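Local coordinates for ABC transporter sugar binding protein (PDB 3UOR) that probably captures maltose or a related sugar in the periplasm and delivers it to an ABC transporter for import, at residues Y159-Q171 with G285-A297. Residues are numbered along the deposited sequence; the frame is centred on the assembly and turned at random.
Sequences YSQMPKTWAEMEQ and GTAPLPGPNGLGA
Thr165 and Gly291 form a single beta bridge where the loop leading into helix 166-180 meets the turn that follows strand 284-287. Gly291 N donates to Lys164 O at 3.1 Å, and Trp166 N gives the shorter bond, 2.7 Å to Gly291 O, from above the carbonyl plane. Two waters join further backbone atoms: one donates to both Pro163 O and Pro288 O, the other accepts from Ala167 N and donates to Pro292 O.

At the helix start, Thr165 is the N-cap of a capping box: its OG1, between the backbone N and the carbonyl carbon (chi1 75°), accepts from Glu168 N. Glu168 OE1 reciprocates, accepting from Thr165 N from above the carboxylate plane, and also takes Lys164 N nearly along its C-O axis. The threonine methyl CG2 rests 3.9 Å from N of Gly294, whose backbone angles only glycine tolerates easily. In this lobe of the two-lobed periplasmic binding-protein fold, the contact ties the N-terminus of helix 166-180 to the segment leaving strand 284-287.

Prolines supply rigid apolar surface. Pro292 lies over one indole face of Trp166, its CD 3.8 Å from the centroid of the five-membered ring in a CH-pi contact. The indole NE1 makes a weak bond to Pro290 O at the ring edge, its stronger partner being Gln203. Met169, its chain extended, lays SD 3.8 Å from Pro290 CG; the unbranched thioether suits this buried place. Nearer the strand, Met162 CG packs 3.7 Å from Ala287 CB. On the exposed side, Leu295 CD2 lies 3.6 Å from Lys164 CB, along the lysine's aliphatic part.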
loop_
_atom_site.group_PDB
_atom_site.type_symbol
_atom_site.label_atom_id
_atom_site.label_comp_id
_atom_site.label_asym_id
_atom_site.label_seq_id
_atom_site.Cartn_x
_atom_site.Cartn_y
_atom_site.Cartn_z
ATOM N N TYR A 159 -4.341 0.751 -29.260
ATOM C CA TYR A 159 -5.388 0.696 -28.245
ATOM C C TYR A 159 -5.820 2.022 -27.677
ATOM O O TYR A 159 -4.995 2.882 -27.388
ATOM C CB TYR A 159 -4.938 -0.182 -27.086
ATOM C CG TYR A 159 -4.730 -1.629 -27.437
ATOM C CD1 TYR A 159 -3.516 -2.072 -27.949
ATOM C CD2 TYR A 159 -5.740 -2.564 -27.217
ATOM C CE1 TYR A 159 -3.314 -3.418 -28.265
ATOM C CE2 TYR A 159 -5.554 -3.909 -27.516
ATOM C CZ TYR A 159 -4.336 -4.335 -28.039
ATOM O OH TYR A 159 -4.152 -5.676 -28.335
ATOM N N SER A 160 -7.129 2.159 -27.476
ATOM C CA SER A 160 -7.681 3.298 -26.772
ATOM C C SER A 160 -8.070 2.915 -25.341
ATOM O O SER A 160 -8.247 3.786 -24.496
ATOM C CB SER A 160 -8.919 3.818 -27.495
ATOM O OG SER A 160 -10.030 2.964 -27.268
ATOM N N GLN A 161 -8.228 1.616 -25.092
ATOM C CA GLN A 161 -8.591 1.105 -23.767
ATOM C C GLN A 161 -7.378 0.461 -23.101
ATOM O O GLN A 161 -6.597 -0.251 -23.748
ATOM C CB GLN A 161 -9.667 0.016 -23.898
ATOM C CG GLN A 161 -10.907 0.426 -24.682
ATOM C CD GLN A 161 -11.521 1.678 -24.138
ATOM O OE1 GLN A 161 -12.093 1.681 -23.041
ATOM N NE2 GLN A 161 -11.403 2.767 -24.895
ATOM N N MET A 162 -7.209 0.698 -21.809
ATOM C CA MET A 162 -6.225 -0.061 -21.057
ATOM C C MET A 162 -6.815 -1.446 -20.834
ATOM O O MET A 162 -8.032 -1.599 -20.796
ATOM C CB MET A 162 -5.874 0.626 -19.732
ATOM C CG MET A 162 -4.895 1.778 -19.879
ATOM S SD MET A 162 -3.244 1.208 -20.317
ATOM C CE MET A 162 -2.636 0.878 -18.650
ATOM N N PRO A 163 -5.947 -2.466 -20.728
ATOM C CA PRO A 163 -6.319 -3.868 -20.469
ATOM C C PRO A 163 -6.930 -4.026 -19.085
ATOM O O PRO A 163 -6.541 -3.268 -18.192
ATOM C CB PRO A 163 -4.970 -4.602 -20.494
ATOM C CG PRO A 163 -3.949 -3.521 -20.146
ATOM C CD PRO A 163 -4.488 -2.281 -20.823
ATOM N N LYS A 164 -7.853 -4.974 -18.906
ATOM C CA LYS A 164 -8.436 -5.208 -17.587
ATOM C C LYS A 164 -8.195 -6.622 -17.105
ATOM O O LYS A 164 -8.297 -6.892 -15.905
ATOM C CB LYS A 164 -9.945 -4.930 -17.576
ATOM C CG LYS A 164 -10.320 -3.498 -17.924
ATOM C CD LYS A 164 -11.828 -3.275 -17.770
ATOM C CE LYS A 164 -12.180 -1.817 -18.020
ATOM N NZ LYS A 164 -13.502 -1.468 -17.423
ATOM N N THR A 165 -7.908 -7.531 -18.037
ATOM C CA THR A 165 -7.551 -8.884 -17.662
ATOM C C THR A 165 -6.059 -9.113 -17.887
ATOM O O THR A 165 -5.424 -8.446 -18.704
ATOM C CB THR A 165 -8.309 -9.911 -18.485
ATOM O OG1 THR A 165 -7.738 -9.954 -19.797
ATOM C CG2 THR A 165 -9.792 -9.525 -18.589
ATOM N N TRP A 166 -5.506 -10.080 -17.170
ATOM C CA TRP A 166 -4.146 -10.529 -17.421
ATOM C C TRP A 166 -3.874 -10.806 -18.897
ATOM O O TRP A 166 -2.900 -10.285 -19.455
ATOM C CB TRP A 166 -3.844 -11.762 -16.587
ATOM C CG TRP A 166 -3.525 -11.438 -15.125
ATOM C CD1 TRP A 166 -3.741 -10.252 -14.472
ATOM C CD2 TRP A 166 -2.962 -12.332 -14.156
ATOM N NE1 TRP A 166 -3.343 -10.355 -13.159
ATOM C CE2 TRP A 166 -2.855 -11.619 -12.941
ATOM C CE3 TRP A 166 -2.530 -13.671 -14.202
ATOM C CZ2 TRP A 166 -2.319 -12.196 -11.776
ATOM C CZ3 TRP A 166 -2.002 -14.244 -13.047
ATOM C CH2 TRP A 166 -1.899 -13.507 -11.852
ATOM N N ALA A 167 -4.722 -11.612 -19.540
ATOM C CA ALA A 167 -4.484 -11.958 -20.949
ATOM C C ALA A 167 -4.500 -10.728 -21.854
ATOM O O ALA A 167 -3.656 -10.594 -22.743
ATOM C CB ALA A 167 -5.485 -12.992 -21.448
ATOM N N GLU A 168 -5.461 -9.832 -21.636
ATOM C CA GLU A 168 -5.492 -8.568 -22.374
ATOM C C GLU A 168 -4.194 -7.779 -22.117
ATOM O O GLU A 168 -3.633 -7.159 -23.016
ATOM C CB GLU A 168 -6.705 -7.726 -21.955
ATOM C CG GLU A 168 -8.051 -8.358 -22.304
ATOM C CD GLU A 168 -9.238 -7.642 -21.677
ATOM O OE1 GLU A 168 -9.029 -6.691 -20.870
ATOM O OE2 GLU A 168 -10.382 -8.033 -22.001
ATOM N N MET A 169 -3.726 -7.796 -20.878
ATOM C CA MET A 169 -2.515 -7.067 -20.547
ATOM C C MET A 169 -1.326 -7.632 -21.339
ATOM O O MET A 169 -0.500 -6.877 -21.883
ATOM C CB MET A 169 -2.235 -7.123 -19.042
ATOM C CG MET A 169 -1.194 -6.093 -18.614
ATOM S SD MET A 169 -0.760 -6.232 -16.885
ATOM C CE MET A 169 0.576 -5.047 -16.839
ATOM N N GLU A 170 -1.251 -8.960 -21.418
ATOM C CA GLU A 170 -0.163 -9.601 -22.166
ATOM C C GLU A 170 -0.175 -9.204 -23.651
ATOM O O GLU A 170 0.866 -8.854 -24.224
ATOM C CB GLU A 170 -0.218 -11.124 -22.002
ATOM C CG GLU A 170 -0.058 -11.551 -20.550
ATOM C CD GLU A 170 0.308 -13.023 -20.422
ATOM O OE1 GLU A 170 -0.000 -13.805 -21.341
ATOM O OE2 GLU A 170 0.901 -13.403 -19.395
ATOM N N GLN A 171 -1.352 -9.238 -24.269
ATOM C CA GLN A 171 -1.483 -8.843 -25.674
ATOM C C GLN A 171 -1.119 -7.376 -25.894
ATOM O O GLN A 171 -0.426 -7.054 -26.844
ATOM C CB GLN A 171 -2.888 -9.115 -26.185
ATOM C CG GLN A 171 -3.212 -10.580 -26.211
ATOM C CD GLN A 171 -2.345 -11.295 -27.215
ATOM O OE1 GLN A 171 -2.176 -10.825 -28.342
ATOM N NE2 GLN A 171 -1.770 -12.421 -26.810
ATOM N N GLY A 285 -1.931 8.759 -18.057
ATOM C CA GLY A 285 -2.955 8.593 -17.060
ATOM C C GLY A 285 -2.668 7.442 -16.142
ATOM O O GLY A 285 -1.572 6.887 -16.164
ATOM N N THR A 286 -3.665 7.083 -15.343
ATOM C CA THR A 286 -3.553 5.974 -14.426
ATOM C C THR A 286 -4.694 4.998 -14.713
ATOM O O THR A 286 -5.766 5.419 -15.126
ATOM C CB THR A 286 -3.671 6.481 -12.989
ATOM O OG1 THR A 286 -4.925 7.137 -12.836
ATOM C CG2 THR A 286 -2.571 7.478 -12.675
ATOM N N ALA A 287 -4.465 3.701 -14.506
ATOM C CA ALA A 287 -5.491 2.694 -14.762
ATOM C C ALA A 287 -5.383 1.632 -13.693
ATOM O O ALA A 287 -4.294 1.291 -13.262
ATOM C CB ALA A 287 -5.324 2.046 -16.169
ATOM N N PRO A 288 -6.515 1.081 -13.270
ATOM C CA PRO A 288 -6.405 0.115 -12.176
ATOM C C PRO A 288 -5.732 -1.165 -12.660
ATOM O O PRO A 288 -5.630 -1.381 -13.857
ATOM C CB PRO A 288 -7.862 -0.110 -11.748
ATOM C CG PRO A 288 -8.695 0.325 -12.898
ATOM C CD PRO A 288 -7.897 1.299 -13.722
ATOM N N LEU A 289 -5.275 -1.995 -11.737
ATOM C CA LEU A 289 -4.456 -3.162 -12.061
ATOM C C LEU A 289 -5.279 -4.264 -12.733
ATOM O O LEU A 289 -6.289 -4.697 -12.184
ATOM C CB LEU A 289 -3.846 -3.683 -10.748
ATOM C CG LEU A 289 -2.452 -4.295 -10.698
ATOM C CD1 LEU A 289 -1.419 -3.400 -11.381
ATOM C CD2 LEU A 289 -2.058 -4.606 -9.261
ATOM N N PRO A 290 -4.866 -4.727 -13.926
ATOM C CA PRO A 290 -5.617 -5.865 -14.472
ATOM C C PRO A 290 -5.538 -7.075 -13.548
ATOM O O PRO A 290 -4.542 -7.248 -12.849
ATOM C CB PRO A 290 -4.887 -6.162 -15.782
ATOM C CG PRO A 290 -4.264 -4.837 -16.159
ATOM C CD PRO A 290 -3.864 -4.207 -14.879
ATOM N N GLY A 291 -6.584 -7.890 -13.527
ATOM C CA GLY A 291 -6.569 -9.133 -12.774
ATOM C C GLY A 291 -6.820 -10.310 -13.710
ATOM O O GLY A 291 -7.045 -10.113 -14.909
ATOM N N PRO A 292 -6.786 -11.542 -13.175
ATOM C CA PRO A 292 -6.964 -12.748 -13.997
ATOM C C PRO A 292 -8.247 -12.758 -14.847
ATOM O O PRO A 292 -8.212 -13.181 -16.015
ATOM C CB PRO A 292 -7.005 -13.868 -12.957
ATOM C CG PRO A 292 -6.161 -13.340 -11.814
ATOM C CD PRO A 292 -6.346 -11.856 -11.797
ATOM N N ASN A 293 -9.351 -12.298 -14.262
ATOM C CA ASN A 293 -10.666 -12.352 -14.896
ATOM C C ASN A 293 -11.302 -10.994 -15.107
ATOM O O ASN A 293 -12.438 -10.902 -15.548
ATOM C CB ASN A 293 -11.603 -13.192 -14.047
ATOM C CG ASN A 293 -11.063 -14.570 -13.827
ATOM O OD1 ASN A 293 -10.738 -15.271 -14.781
ATOM N ND2 ASN A 293 -10.923 -14.956 -12.569
ATOM N N GLY A 294 -10.558 -9.945 -14.790
ATOM C CA GLY A 294 -11.080 -8.592 -14.845
ATOM C C GLY A 294 -10.260 -7.754 -13.897
ATOM O O GLY A 294 -9.276 -8.242 -13.324
ATOM N N LEU A 295 -10.645 -6.497 -13.741
ATOM C CA LEU A 295 -9.931 -5.611 -12.844
ATOM C C LEU A 295 -9.834 -6.297 -11.495
ATOM O O LEU A 295 -10.833 -6.785 -10.971
ATOM C CB LEU A 295 -10.666 -4.281 -12.731
ATOM C CG LEU A 295 -10.593 -3.464 -14.014
ATOM C CD1 LEU A 295 -11.166 -2.066 -13.787
ATOM C CD2 LEU A 295 -9.137 -3.378 -14.410
ATOM N N GLY A 296 -8.637 -6.350 -10.928
ATOM C CA GLY A 296 -8.426 -7.193 -9.773
ATOM C C GLY A 296 -8.094 -6.477 -8.485
ATOM O O GLY A 296 -8.177 -5.250 -8.385
ATOM N N ALA A 297 -7.713 -7.267 -7.490
ATOM C CA ALA A 297 -7.309 -6.717 -6.204
ATOM C C ALA A 297 -5.976 -6.022 -6.343
ATOM O O ALA A 297 -5.339 -6.063 -7.397
ATOM C CB ALA A 297 -7.215 -7.808 -5.169
HETATM O O HOH W 1 -6.747 -1.081 -16.423
HETATM O O HOH W 2 -6.606 -13.237 -18.170
#